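Local coordinates for protein 2-oxoglutarate-dependent dioxygenase DAO (Oryza sativa subsp. indica, PDB 6KUN) that probably catalyses the irreversible, iron- and 2-oxoglutarate-dependent oxidation of the auxin indole-3-acetic acid to inactive 2-oxoindole-3-acetic acid, at residues L31-V36 and V202-L207; P43-E48 and K118-R123; D69-S74 and V100-A105; D148-F153 and A251-T256; E186-L191 and Q235-V240. All coordinates share one frame; numbering follows the deposited sequence.

Interaction 1: residues L31-V36 and V202-L207; sequences LGCFRV and VPVDPL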
# COMPACT_ATOMS: atom_id res chain seq x y z
N LEU B 31 -26.49 2.51 -8.95
CA LEU B 31 -25.18 3.06 -9.28
C LEU B 31 -24.40 2.26 -10.31
O LEU B 31 -23.62 2.84 -11.08
CB LEU B 31 -24.31 3.14 -8.02
CG LEU B 31 -23.36 4.33 -7.82
CD1 LEU B 31 -22.30 3.99 -6.79
CD2 LEU B 31 -22.70 4.83 -9.04
N GLY B 32 -24.54 0.93 -10.32
CA GLY B 32 -23.69 0.12 -11.18
C GLY B 32 -22.27 -0.05 -10.71
O GLY B 32 -21.45 -0.53 -11.50
N CYS B 33 -21.97 0.29 -9.46
CA CYS B 33 -20.61 0.36 -8.95
C CYS B 33 -20.66 0.14 -7.45
O CYS B 33 -21.56 0.64 -6.77
CB CYS B 33 -19.94 1.72 -9.20
SG CYS B 33 -18.16 1.87 -8.66
N PHE B 34 -19.72 -0.64 -6.94
CA PHE B 34 -19.62 -0.89 -5.51
C PHE B 34 -18.22 -1.39 -5.18
O PHE B 34 -17.50 -1.89 -6.06
CB PHE B 34 -20.69 -1.87 -5.02
CG PHE B 34 -20.67 -3.24 -5.66
CD1 PHE B 34 -21.28 -3.46 -6.88
CD2 PHE B 34 -20.09 -4.33 -5.01
CE1 PHE B 34 -21.30 -4.71 -7.47
CE2 PHE B 34 -20.11 -5.61 -5.63
CZ PHE B 34 -20.72 -5.78 -6.84
N ARG B 35 -17.85 -1.25 -3.91
CA ARG B 35 -16.61 -1.82 -3.39
C ARG B 35 -16.87 -3.20 -2.80
O ARG B 35 -17.95 -3.45 -2.27
CB ARG B 35 -15.99 -0.92 -2.33
CG ARG B 35 -15.78 0.51 -2.72
CD ARG B 35 -14.75 1.19 -1.80
NE ARG B 35 -13.49 1.46 -2.50
CZ ARG B 35 -13.10 2.66 -2.93
NH1 ARG B 35 -13.85 3.74 -2.74
NH2 ARG B 35 -11.93 2.78 -3.56
N VAL B 36 -15.88 -4.10 -2.88
CA VAL B 36 -15.98 -5.40 -2.21
C VAL B 36 -14.86 -5.56 -1.20
O VAL B 36 -13.68 -5.39 -1.53
CB VAL B 36 -15.98 -6.62 -3.16
CG1 VAL B 36 -17.29 -6.72 -3.90
CG2 VAL B 36 -14.82 -6.59 -4.10
N VAL B 202 -18.48 11.38 -9.55
CA VAL B 202 -17.99 11.34 -8.18
C VAL B 202 -16.77 10.44 -8.11
O VAL B 202 -16.74 9.38 -8.76
CB VAL B 202 -19.07 10.84 -7.21
CG1 VAL B 202 -20.29 11.76 -7.28
CG2 VAL B 202 -19.43 9.41 -7.54
N PRO B 203 -15.74 10.81 -7.36
CA PRO B 203 -14.53 10.00 -7.35
C PRO B 203 -14.76 8.69 -6.62
O PRO B 203 -15.55 8.58 -5.69
CB PRO B 203 -13.50 10.88 -6.63
CG PRO B 203 -14.05 12.28 -6.77
CD PRO B 203 -15.54 12.12 -6.71
N VAL B 204 -14.07 7.66 -7.11
CA VAL B 204 -14.00 6.41 -6.36
C VAL B 204 -12.58 6.41 -5.80
O VAL B 204 -11.64 5.92 -6.45
CB VAL B 204 -14.31 5.19 -7.26
CG1 VAL B 204 -14.39 3.95 -6.40
CG2 VAL B 204 -15.63 5.44 -7.98
N ASP B 205 -12.41 7.05 -4.66
CA ASP B 205 -11.09 7.16 -4.06
C ASP B 205 -10.59 5.78 -3.67
O ASP B 205 -11.35 4.97 -3.14
CB ASP B 205 -11.14 8.09 -2.84
CG ASP B 205 -11.35 9.54 -3.23
OD1 ASP B 205 -10.65 9.99 -4.17
OD2 ASP B 205 -12.21 10.22 -2.63
N PRO B 206 -9.32 5.48 -3.94
CA PRO B 206 -8.81 4.14 -3.61
C PRO B 206 -8.92 3.85 -2.12
O PRO B 206 -8.79 4.75 -1.28
CB PRO B 206 -7.35 4.18 -4.08
CG PRO B 206 -6.99 5.63 -4.12
CD PRO B 206 -8.25 6.38 -4.44
N LEU B 207 -9.19 2.59 -1.80
CA LEU B 207 -9.25 2.12 -0.41
C LEU B 207 -8.47 0.82 -0.31
O LEU B 207 -8.94 -0.21 -0.84
CB LEU B 207 -10.70 1.92 0.02
CG LEU B 207 -11.02 1.50 1.46
CD1 LEU B 207 -10.40 0.16 1.84
CD2 LEU B 207 -10.60 2.59 2.44
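Arg35, on strand 33-37, reaches across to the loop that follows strand 201-203 and clasps one backbone carbonyl with two nitrogens of its guanidinium. CG stands anti to the carbonyl carbon, and a bend at chi3 (109°) turns the planar head toward Asp205 O. That oxygen accepts two bonds. Arg35 NH2 lies a very short 2.3 Å from Asp205 O, above the carbonyl plane rather than in it, and the Arg35 NH1 to Asp205 O bond at 2.8 Å is weak, its N-H...O angle only 117°. Asp205 and Pro206 are poorly ordered, so the exact length of the short bond deserves caution. The third nitrogen, NE, gives a weak hydrogen bond to Ser210 OG, and the same hydroxyl is hydrogen-bonded to Leu207 O. Arg35 NH2 and Leu207 N approach to 3.3 Å, but both are donors and do not bond. Apolar groups sandwich the guanidinium: Val204 CG1, 3.7 Å from Arg35 NH1, lies over one face, and Leu207 CB, 3.8 Å from Arg35 NE, over the other. Beside this grip the contact is looser, with Cys33 SG 4.4 Å from Val204 CG2; Val193 of strand 191-194 touches both of these side chains. The backbone of Arg35 is itself paired with Pro5 and Ile7. The Asp205 carboxylate turns away, with OD2 6.7 Å from Arg35 NH1. The positive charge is thus probably balanced here by a main-chain carbonyl dipole and not by that carboxylate, in a link from the minor sheet's loop to a major-sheet strand.

Interaction 2: residues P43-E48 and K118-R123; sequences PGLQAE and KAYAER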
# COMPACT_ATOMS: atom_id res chain seq x y z
N PRO B 43 -3.45 -10.58 1.87
CA PRO B 43 -2.63 -9.37 1.77
C PRO B 43 -1.22 -9.58 1.24
O PRO B 43 -0.66 -8.71 0.56
CB PRO B 43 -2.56 -8.87 3.23
CG PRO B 43 -3.78 -9.41 3.87
CD PRO B 43 -4.02 -10.75 3.22
N GLY B 44 -0.61 -10.71 1.59
CA GLY B 44 0.70 -10.99 1.07
C GLY B 44 0.69 -11.08 -0.43
O GLY B 44 1.58 -10.53 -1.10
N LEU B 45 -0.30 -11.77 -1.00
CA LEU B 45 -0.39 -11.89 -2.45
C LEU B 45 -0.63 -10.53 -3.09
O LEU B 45 -0.02 -10.19 -4.10
CB LEU B 45 -1.52 -12.87 -2.82
CG LEU B 45 -1.68 -13.07 -4.33
CD1 LEU B 45 -0.39 -13.60 -4.99
CD2 LEU B 45 -2.82 -13.99 -4.60
N GLN B 46 -1.51 -9.72 -2.50
CA GLN B 46 -1.71 -8.38 -3.06
C GLN B 46 -0.42 -7.59 -3.06
O GLN B 46 -0.16 -6.82 -3.99
CB GLN B 46 -2.77 -7.64 -2.25
CG GLN B 46 -4.14 -8.23 -2.38
CD GLN B 46 -5.09 -7.49 -1.52
OE1 GLN B 46 -5.24 -6.28 -1.68
NE2 GLN B 46 -5.72 -8.18 -0.59
N ALA B 47 0.39 -7.72 -2.01
CA ALA B 47 1.65 -6.98 -1.96
C ALA B 47 2.63 -7.50 -3.01
O ALA B 47 3.34 -6.73 -3.67
CB ALA B 47 2.28 -7.10 -0.56
N GLU B 48 2.70 -8.79 -3.15
CA GLU B 48 3.62 -9.36 -4.14
C GLU B 48 3.21 -8.96 -5.56
O GLU B 48 4.07 -8.71 -6.42
CB GLU B 48 3.65 -10.88 -3.99
CG GLU B 48 4.09 -11.32 -2.62
CD GLU B 48 3.93 -12.80 -2.39
OE1 GLU B 48 3.56 -13.51 -3.34
OE2 GLU B 48 4.16 -13.25 -1.24
N LYS B 118 0.45 -15.25 -12.41
CA LYS B 118 -0.41 -16.41 -12.60
C LYS B 118 -1.36 -16.57 -11.43
O LYS B 118 -2.57 -16.76 -11.63
CB LYS B 118 0.44 -17.66 -12.78
CG LYS B 118 -0.33 -18.92 -13.07
CD LYS B 118 0.64 -20.08 -13.42
CE LYS B 118 -0.15 -21.34 -13.75
NZ LYS B 118 0.53 -22.17 -14.77
N ALA B 119 -0.83 -16.50 -10.20
CA ALA B 119 -1.67 -16.70 -9.03
C ALA B 119 -2.73 -15.61 -8.93
O ALA B 119 -3.90 -15.91 -8.65
CB ALA B 119 -0.80 -16.74 -7.76
N TYR B 120 -2.33 -14.37 -9.16
CA TYR B 120 -3.23 -13.28 -9.16
C TYR B 120 -4.34 -13.43 -10.20
O TYR B 120 -5.45 -13.28 -9.87
CB TYR B 120 -2.51 -11.94 -9.28
CG TYR B 120 -3.15 -10.86 -8.52
CD1 TYR B 120 -2.92 -10.75 -7.20
CD2 TYR B 120 -4.01 -9.96 -9.10
CE1 TYR B 120 -3.48 -9.79 -6.47
CE2 TYR B 120 -4.58 -8.97 -8.35
CZ TYR B 120 -4.29 -8.90 -7.03
OH TYR B 120 -4.78 -8.00 -6.17
N ALA B 121 -4.00 -13.72 -11.43
CA ALA B 121 -5.02 -13.86 -12.48
C ALA B 121 -6.03 -14.92 -12.08
O ALA B 121 -7.26 -14.70 -12.14
CB ALA B 121 -4.38 -14.22 -13.83
N GLU B 122 -5.53 -16.05 -11.60
CA GLU B 122 -6.40 -17.13 -11.15
C GLU B 122 -7.30 -16.68 -10.00
O GLU B 122 -8.51 -16.96 -10.01
CB GLU B 122 -5.53 -18.32 -10.73
CG GLU B 122 -4.92 -19.06 -11.89
CD GLU B 122 -3.83 -20.03 -11.45
OE1 GLU B 122 -3.44 -20.01 -10.25
OE2 GLU B 122 -3.34 -20.80 -12.31
N ARG B 123 -6.72 -15.98 -9.00
CA ARG B 123 -7.50 -15.55 -7.85
C ARG B 123 -8.54 -14.51 -8.25
O ARG B 123 -9.69 -14.53 -7.76
CB ARG B 123 -6.59 -15.01 -6.74
CG ARG B 123 -5.61 -16.01 -6.21
CD ARG B 123 -6.32 -17.20 -5.65
NE ARG B 123 -7.23 -16.78 -4.60
CZ ARG B 123 -6.87 -16.63 -3.33
NH1 ARG B 123 -5.61 -16.88 -2.96
NH2 ARG B 123 -7.77 -16.23 -2.44
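Leu45 carries this crossing between helix 43-57 and helix 111-138; the axes of the short segments approach to 10.4 Å with a signed crossing angle of -122°. With CG anti to the backbone N (chi1 -180°), its isobutyl group reaches straight at the partner helix and divides its contacts among three residues. Leu45 CG meets the edge of the Tyr120 ring, 3.9 Å from CD1. Leu45 CD2 rests 3.8 Å from Arg123 CG, and CD1 faces Ala119 CB at a more relaxed 4.2 Å. Tyr120 is buried, and the hydroxyl end of its ring reaches helix 43-57, where OH comes 3.9 Å from Gln46 CG. Outside this wedge the contact loosens. Gln46 has its CB turned from helix 111-138 and gives its NE2 to Val41 O, just before its own helix. The Arg123 chain, bent at chi2 and chi3, carries its guanidinium toward the outer side of the contact, to a weak hydrogen bond with Gly40 O. Close by, Pro43 packs on Gly44 of the second subunit. The two segments exchange no hydrogen bonds, so they are joined mainly by van der Waals packing centred on Leu45, while the polar ends serve the loop leading into helix 43-57.

Interaction 3: residues D69-S74 and V100-A105; sequences DIIPGS and VDAFCA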
# COMPACT_ATOMS: atom_id res chain seq x y z
N ASP B 69 2.05 -10.18 -28.14
CA ASP B 69 1.54 -11.31 -28.91
C ASP B 69 2.08 -12.64 -28.41
O ASP B 69 2.27 -13.59 -29.18
CB ASP B 69 1.84 -11.11 -30.40
CG ASP B 69 1.30 -9.77 -30.92
OD1 ASP B 69 0.06 -9.55 -30.87
OD2 ASP B 69 2.12 -8.93 -31.37
N ILE B 70 2.28 -12.80 -27.10
CA ILE B 70 2.89 -14.04 -26.63
C ILE B 70 1.90 -15.18 -26.71
O ILE B 70 2.30 -16.35 -26.84
CB ILE B 70 3.49 -13.89 -25.22
CG1 ILE B 70 2.52 -13.22 -24.25
CG2 ILE B 70 4.83 -13.14 -25.30
CD1 ILE B 70 3.05 -13.16 -22.79
N ILE B 71 0.60 -14.89 -26.59
CA ILE B 71 -0.44 -15.82 -27.05
C ILE B 71 -1.40 -15.03 -27.93
O ILE B 71 -1.47 -13.80 -27.84
CB ILE B 71 -1.22 -16.50 -25.90
CG1 ILE B 71 -2.01 -15.48 -25.10
CG2 ILE B 71 -0.31 -17.24 -24.97
CD1 ILE B 71 -2.90 -16.09 -24.05
N PRO B 72 -2.12 -15.71 -28.80
CA PRO B 72 -2.83 -14.99 -29.86
C PRO B 72 -3.71 -13.89 -29.31
O PRO B 72 -4.57 -14.15 -28.47
CB PRO B 72 -3.65 -16.10 -30.54
CG PRO B 72 -2.88 -17.33 -30.26
CD PRO B 72 -2.38 -17.15 -28.85
N GLY B 73 -3.44 -12.65 -29.73
CA GLY B 73 -4.21 -11.50 -29.29
C GLY B 73 -3.84 -10.91 -27.95
O GLY B 73 -4.42 -9.91 -27.55
N SER B 74 -2.89 -11.49 -27.22
CA SER B 74 -2.64 -11.08 -25.84
C SER B 74 -1.16 -10.83 -25.63
O SER B 74 -0.31 -11.38 -26.32
CB SER B 74 -3.13 -12.14 -24.86
OG SER B 74 -4.54 -12.20 -24.81
N VAL B 100 -4.02 -18.97 -19.57
CA VAL B 100 -3.33 -18.37 -18.43
C VAL B 100 -1.97 -19.04 -18.25
O VAL B 100 -0.96 -18.37 -18.01
CB VAL B 100 -4.19 -18.49 -17.16
CG1 VAL B 100 -3.39 -18.06 -15.95
CG2 VAL B 100 -5.50 -17.65 -17.27
N ASP B 101 -1.93 -20.36 -18.33
CA ASP B 101 -0.66 -21.08 -18.21
C ASP B 101 0.34 -20.61 -19.27
O ASP B 101 1.50 -20.27 -18.96
CB ASP B 101 -0.93 -22.57 -18.32
CG ASP B 101 -1.80 -23.10 -17.19
OD1 ASP B 101 -2.10 -22.36 -16.23
OD2 ASP B 101 -2.20 -24.28 -17.28
N ALA B 102 -0.08 -20.55 -20.54
CA ALA B 102 0.84 -20.24 -21.63
C ALA B 102 1.27 -18.79 -21.60
O ALA B 102 2.43 -18.46 -21.90
CB ALA B 102 0.20 -20.58 -22.97
N PHE B 103 0.37 -17.89 -21.26
CA PHE B 103 0.72 -16.48 -21.09
C PHE B 103 1.84 -16.32 -20.06
O PHE B 103 2.87 -15.71 -20.35
CB PHE B 103 -0.53 -15.68 -20.69
CG PHE B 103 -0.31 -14.19 -20.54
CD1 PHE B 103 0.03 -13.64 -19.32
CD2 PHE B 103 -0.52 -13.35 -21.60
CE1 PHE B 103 0.20 -12.28 -19.21
CE2 PHE B 103 -0.32 -11.99 -21.48
CZ PHE B 103 0.03 -11.45 -20.27
N CYS B 104 1.65 -16.89 -18.87
CA CYS B 104 2.65 -16.70 -17.80
C CYS B 104 3.93 -17.46 -18.11
O CYS B 104 5.00 -17.02 -17.71
CB CYS B 104 2.06 -17.11 -16.46
SG CYS B 104 0.59 -16.02 -16.01
N ALA B 105 3.83 -18.58 -18.81
CA ALA B 105 5.03 -19.33 -19.17
C ALA B 105 5.86 -18.56 -20.20
O ALA B 105 7.09 -18.68 -20.21
CB ALA B 105 4.66 -20.71 -19.69
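Ile71 O accepts one backbone hydrogen bond, from Ser74 N at 2.8 Å, and this closes a type II beta turn with Pro72 and Gly73 at its corners; Gly73 takes the positive phi (82°) that the turn requires. Ser74 is held a second time, its OG bonded to Cys92 N, while Ile70 O takes a hydrogen bond from Arg106 NH1. Thus anchored, the loop lays two isoleucines against helix 97-106. Ile70 CD1 sits over one face of the Phe103 ring in a CH-pi contact, 4.0 Å from the centroid and 23° off the normal, displaced toward the rim on the CD2 side. This loop links helix 61-66 to strand 75-77, one of the two outermost strands of the main sheet, so the contact packs a helix onto the approach to that edge. Ile71 meets Phe103 at about a right angle. Ile71 CG2 lies 3.9 Å from Ala102 CB and 3.8 Å from Phe103 N, and Ile71 CD1 is 4.1 Å from Phe103 CB. In both isoleucines CG1 occupies the crowded position between the backbone N and the carbonyl carbon. Ser74 CB adds a looser touch, 4.3 Å from Phe103 CD2. Leu91 of strand 86-92 also packs on Phe103.

Interaction 4: residues D148-F153 and A251-T256; sequences DWPCQF and APKDDT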
# COMPACT_ATOMS: atom_id res chain seq x y z
N ASP B 148 -17.23 -20.46 -16.67
CA ASP B 148 -16.57 -20.64 -17.96
C ASP B 148 -16.82 -19.48 -18.92
O ASP B 148 -16.45 -19.55 -20.11
CB ASP B 148 -17.02 -21.96 -18.60
CG ASP B 148 -18.37 -21.86 -19.25
OD1 ASP B 148 -19.28 -21.23 -18.69
OD2 ASP B 148 -18.51 -22.42 -20.36
N TRP B 149 -17.45 -18.41 -18.45
CA TRP B 149 -17.58 -17.22 -19.27
C TRP B 149 -16.18 -16.68 -19.61
O TRP B 149 -15.36 -16.49 -18.70
CB TRP B 149 -18.38 -16.15 -18.54
CG TRP B 149 -19.86 -16.38 -18.44
CD1 TRP B 149 -20.52 -17.57 -18.33
CD2 TRP B 149 -20.86 -15.34 -18.38
NE1 TRP B 149 -21.89 -17.33 -18.24
CE2 TRP B 149 -22.11 -15.98 -18.30
CE3 TRP B 149 -20.81 -13.94 -18.46
CZ2 TRP B 149 -23.30 -15.26 -18.24
CZ3 TRP B 149 -22.01 -13.24 -18.42
CH2 TRP B 149 -23.22 -13.90 -18.30
N PRO B 150 -15.90 -16.36 -20.87
CA PRO B 150 -14.64 -15.69 -21.19
C PRO B 150 -14.39 -14.43 -20.37
O PRO B 150 -15.31 -13.66 -20.06
CB PRO B 150 -14.79 -15.38 -22.69
CG PRO B 150 -15.59 -16.55 -23.20
CD PRO B 150 -16.65 -16.72 -22.09
N CYS B 151 -13.11 -14.22 -20.05
CA CYS B 151 -12.65 -13.09 -19.24
C CYS B 151 -11.42 -12.48 -19.88
O CYS B 151 -10.65 -13.16 -20.56
CB CYS B 151 -12.30 -13.49 -17.80
SG CYS B 151 -13.70 -13.95 -16.74
N GLN B 152 -11.25 -11.18 -19.65
CA GLN B 152 -9.99 -10.49 -19.97
C GLN B 152 -9.35 -9.95 -18.69
O GLN B 152 -10.01 -9.32 -17.86
CB GLN B 152 -10.23 -9.37 -21.00
CG GLN B 152 -9.00 -8.44 -21.19
CD GLN B 152 -8.39 -8.47 -22.59
OE1 GLN B 152 -8.87 -9.19 -23.47
NE2 GLN B 152 -7.33 -7.70 -22.78
N PHE B 153 -8.07 -10.24 -18.53
CA PHE B 153 -7.27 -9.77 -17.41
C PHE B 153 -6.36 -8.69 -17.96
O PHE B 153 -5.73 -8.91 -18.99
CB PHE B 153 -6.46 -10.92 -16.80
CG PHE B 153 -5.58 -10.50 -15.63
CD1 PHE B 153 -6.14 -10.12 -14.42
CD2 PHE B 153 -4.20 -10.53 -15.73
CE1 PHE B 153 -5.33 -9.75 -13.35
CE2 PHE B 153 -3.41 -10.17 -14.67
CZ PHE B 153 -3.96 -9.78 -13.49
N ALA B 251 -18.99 -12.41 -21.22
CA ALA B 251 -20.29 -12.91 -21.67
C ALA B 251 -20.28 -14.43 -21.64
O ALA B 251 -19.24 -15.01 -21.36
CB ALA B 251 -20.62 -12.41 -23.07
N PRO B 252 -21.40 -15.10 -21.91
CA PRO B 252 -21.38 -16.57 -21.82
C PRO B 252 -20.45 -17.16 -22.86
O PRO B 252 -20.03 -16.49 -23.80
CB PRO B 252 -22.85 -16.96 -22.05
CG PRO B 252 -23.64 -15.74 -21.67
CD PRO B 252 -22.79 -14.58 -22.08
N LYS B 253 -20.08 -18.42 -22.62
CA LYS B 253 -19.16 -19.12 -23.52
C LYS B 253 -19.72 -19.25 -24.94
O LYS B 253 -18.96 -19.16 -25.92
CB LYS B 253 -18.87 -20.53 -22.94
CG LYS B 253 -17.90 -21.37 -23.76
CD LYS B 253 -16.55 -20.70 -23.82
CE LYS B 253 -15.48 -21.63 -24.36
NZ LYS B 253 -14.16 -20.95 -24.40
N ASP B 254 -21.02 -19.48 -25.08
CA ASP B 254 -21.64 -19.51 -26.42
C ASP B 254 -21.84 -18.10 -26.99
O ASP B 254 -22.42 -17.95 -28.05
CB ASP B 254 -22.97 -20.30 -26.40
CG ASP B 254 -24.10 -19.62 -25.59
OD1 ASP B 254 -24.00 -18.42 -25.22
OD2 ASP B 254 -25.13 -20.29 -25.34
N ASP B 255 -21.36 -17.08 -26.30
CA ASP B 255 -21.36 -15.69 -26.73
C ASP B 255 -22.75 -15.05 -26.83
O ASP B 255 -22.87 -13.89 -27.26
CB ASP B 255 -20.66 -15.50 -28.07
CG ASP B 255 -20.02 -14.12 -28.21
OD1 ASP B 255 -19.33 -13.68 -27.26
OD2 ASP B 255 -20.19 -13.47 -29.26
N THR B 256 -23.80 -15.72 -26.38
CA THR B 256 -25.13 -15.13 -26.52
C THR B 256 -25.56 -14.38 -25.27
O THR B 256 -25.55 -14.94 -24.18
CB THR B 256 -26.18 -16.21 -26.83
OG1 THR B 256 -25.96 -16.71 -28.14
CG2 THR B 256 -27.58 -15.63 -26.75
O HOH W 1 -13.60 -19.92 -21.19
O HOH W 2 -21.70 -20.03 -20.28
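A tryptophan-proline CH-pi contact joins the start of strand 151-158 to the loop leaving strand 242-249, at one end of two strands that neighbour each other in the main sheet. Trp149 lays one face of its indole over the backbone of Ala251 and Pro252. Pro252 CA stands 3.5 Å from the centroid of the five-membered ring and only 2° off its normal, while Pro252 CG reaches 3.5 Å from Trp149 CZ2 on the six-membered side. Ala251 meets the indole with its main chain, since its CB points away. The Ala251 carbonyl oxygen lies 3.2 Å from Pro150 CD, and CB of Trp149 approaches the same oxygen. On the exposed side, Asp148 OD2 is 3.2 Å from Lys253 CB. The charged atoms Asp148 OD2 and Lys253 NZ nevertheless stay 6.1 Å apart. Two waters bridge the residues, each from side chain to main chain: one donates to Asp148 OD1 and accepts from Lys253 N at 3.3 Å, and the second links Asp148 O to Lys253 NZ through a weak bond. The chain turns from Pro252 to Asp255 in a type I beta turn, overlapped by an Asx turn in which Thr256 N donates a hydrogen bond to Asp254 OD1 at 2.9 Å. Phe146 and Phe178 meet the Trp149 ring edge-to-face. Backbone bonds from Pro150 to Leu250 and from Gln152 to Phe248, the latter lining the 2-oxoglutarate pocket, carry the pairing onward into the antiparallel strands of the jelly roll, the core of 2-oxoglutarate oxygenases.

Interaction 5: residues E186-L191 and Q235-V240; sequences ECVGGL and QCVAAV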
# COMPACT_ATOMS: atom_id res chain seq x y z
N GLU B 186 -3.26 2.39 -4.90
CA GLU B 186 -3.55 2.98 -3.60
C GLU B 186 -3.16 4.45 -3.54
O GLU B 186 -3.83 5.25 -2.88
CB GLU B 186 -2.80 2.23 -2.50
CG GLU B 186 -2.98 0.72 -2.50
CD GLU B 186 -2.15 0.05 -1.42
OE1 GLU B 186 -1.71 -1.10 -1.65
OE2 GLU B 186 -1.93 0.67 -0.35
N CYS B 187 -2.09 4.84 -4.23
CA CYS B 187 -1.57 6.19 -4.12
C CYS B 187 -2.19 7.16 -5.11
O CYS B 187 -2.35 8.33 -4.79
CB CYS B 187 -0.06 6.16 -4.29
SG CYS B 187 0.66 4.89 -3.22
N VAL B 188 -2.53 6.69 -6.30
CA VAL B 188 -3.01 7.53 -7.38
C VAL B 188 -4.45 7.09 -7.64
O VAL B 188 -4.69 5.96 -8.09
CB VAL B 188 -2.16 7.38 -8.65
CG1 VAL B 188 -2.53 8.43 -9.66
CG2 VAL B 188 -0.66 7.44 -8.28
N GLY B 189 -5.39 7.96 -7.31
CA GLY B 189 -6.78 7.67 -7.60
C GLY B 189 -7.12 8.05 -9.02
O GLY B 189 -6.42 7.68 -9.98
N GLY B 190 -8.18 8.82 -9.18
CA GLY B 190 -8.58 9.32 -10.48
C GLY B 190 -9.85 8.69 -11.03
O GLY B 190 -10.49 9.31 -11.88
N LEU B 191 -10.22 7.49 -10.59
CA LEU B 191 -11.43 6.86 -11.11
C LEU B 191 -12.64 7.65 -10.64
O LEU B 191 -12.75 8.00 -9.46
CB LEU B 191 -11.55 5.40 -10.67
CG LEU B 191 -12.80 4.67 -11.18
CD1 LEU B 191 -12.91 4.51 -12.69
CD2 LEU B 191 -12.89 3.30 -10.52
N GLN B 235 -9.75 10.74 -14.17
CA GLN B 235 -9.00 11.98 -14.21
C GLN B 235 -7.57 11.76 -13.73
O GLN B 235 -7.34 11.00 -12.79
CB GLN B 235 -9.63 13.04 -13.30
CG GLN B 235 -10.81 13.76 -13.87
CD GLN B 235 -11.29 14.84 -12.92
OE1 GLN B 235 -10.58 15.22 -11.99
NE2 GLN B 235 -12.50 15.34 -13.15
N CYS B 236 -6.63 12.45 -14.36
CA CYS B 236 -5.27 12.49 -13.85
C CYS B 236 -5.23 13.44 -12.66
O CYS B 236 -5.53 14.64 -12.78
CB CYS B 236 -4.27 12.95 -14.91
SG CYS B 236 -2.58 13.18 -14.15
N VAL B 237 -4.90 12.90 -11.50
CA VAL B 237 -4.96 13.66 -10.27
C VAL B 237 -3.59 13.86 -9.66
O VAL B 237 -3.48 14.56 -8.64
CB VAL B 237 -5.92 13.00 -9.26
CG1 VAL B 237 -7.30 12.80 -9.90
CG2 VAL B 237 -5.36 11.68 -8.76
N ALA B 238 -2.54 13.30 -10.26
CA ALA B 238 -1.20 13.44 -9.70
C ALA B 238 -0.18 13.25 -10.81
O ALA B 238 -0.49 12.69 -11.87
CB ALA B 238 -0.94 12.43 -8.58
N ALA B 239 1.04 13.72 -10.55
CA ALA B 239 2.11 13.68 -11.54
C ALA B 239 2.94 12.41 -11.46
O ALA B 239 4.13 12.44 -11.79
CB ALA B 239 3.01 14.92 -11.38
N VAL B 240 2.37 11.31 -10.99
CA VAL B 240 3.08 10.03 -10.95
C VAL B 240 2.30 8.96 -11.69
O VAL B 240 1.07 9.05 -11.81
CB VAL B 240 3.34 9.61 -9.49
CG1 VAL B 240 4.07 10.71 -8.75
CG2 VAL B 240 2.02 9.31 -8.78
O HOH W 3 -5.39 9.35 -11.81
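One backbone hydrogen bond and one water hold the polar half of this contact. Gln235 N donates to Gly190 O at 2.8 Å with a bent N-H...O angle of 138°, the donor standing above the carbonyl plane. Beside it a water donates to both Gly189 O and Gln235 O, 2.7 Å from each, so one water serves two acceptor carbonyls. Gly190, with phi 109° and no side chain, lets the Gln235 backbone close in to 4.6 Å between CA atoms. Val237 CG1 lies against Gly190 CA at 3.8 Å. Farther along, three valines and an alanine make the apolar half. Val188 CG2 presses on Val240 CG2 at 3.3 Å, tighter than usual for two methyls, while Val188 CG1 touches Val237 CG2 and Ala238 CB more loosely, at 4.4 Å each. The side chain of Val188 is also about 4 Å from that of Arg242, which lines the 2-oxoglutarate pocket. Outward, Glu186 forms a salt bridge with Lys50, and Cys187 is disulfide-linked to Cys187 of the second subunit, so one side of the loop lies at the dimer interface. Both segments are connecting loops: 186-191 runs from strand 179-183 of the main sheet into strand 191-194 of the minor one, and 235-240 leads back from strand 232-235, the antiparallel neighbour of 191-194, to strand 242-249, which pairs with 179-183.

In the fold
Interactions 1, 4 and 5 gather at the two sheets of the jelly roll, whereas interaction 2 joins two helices and interaction 3 a loop to a helix. Interactions 1 and 5 are 14 Å apart between centres and touch: Val204 N lies 2.7 Å from Leu191 O in a probable hydrogen bond. Interaction 4 lies across the chain's centre from both. The Lys118-Asp101 salt bridge couples interactions 2 and 3, and Ala121 of interaction 2 packs on Phe153 of interaction 4. Along the chain, 3 is nested within 2, 2 within 1, and 5 within 4, while 1 crosses both 4 and 5. Helix 43-57 and the 186-191 loop both contribute to the dimer contact.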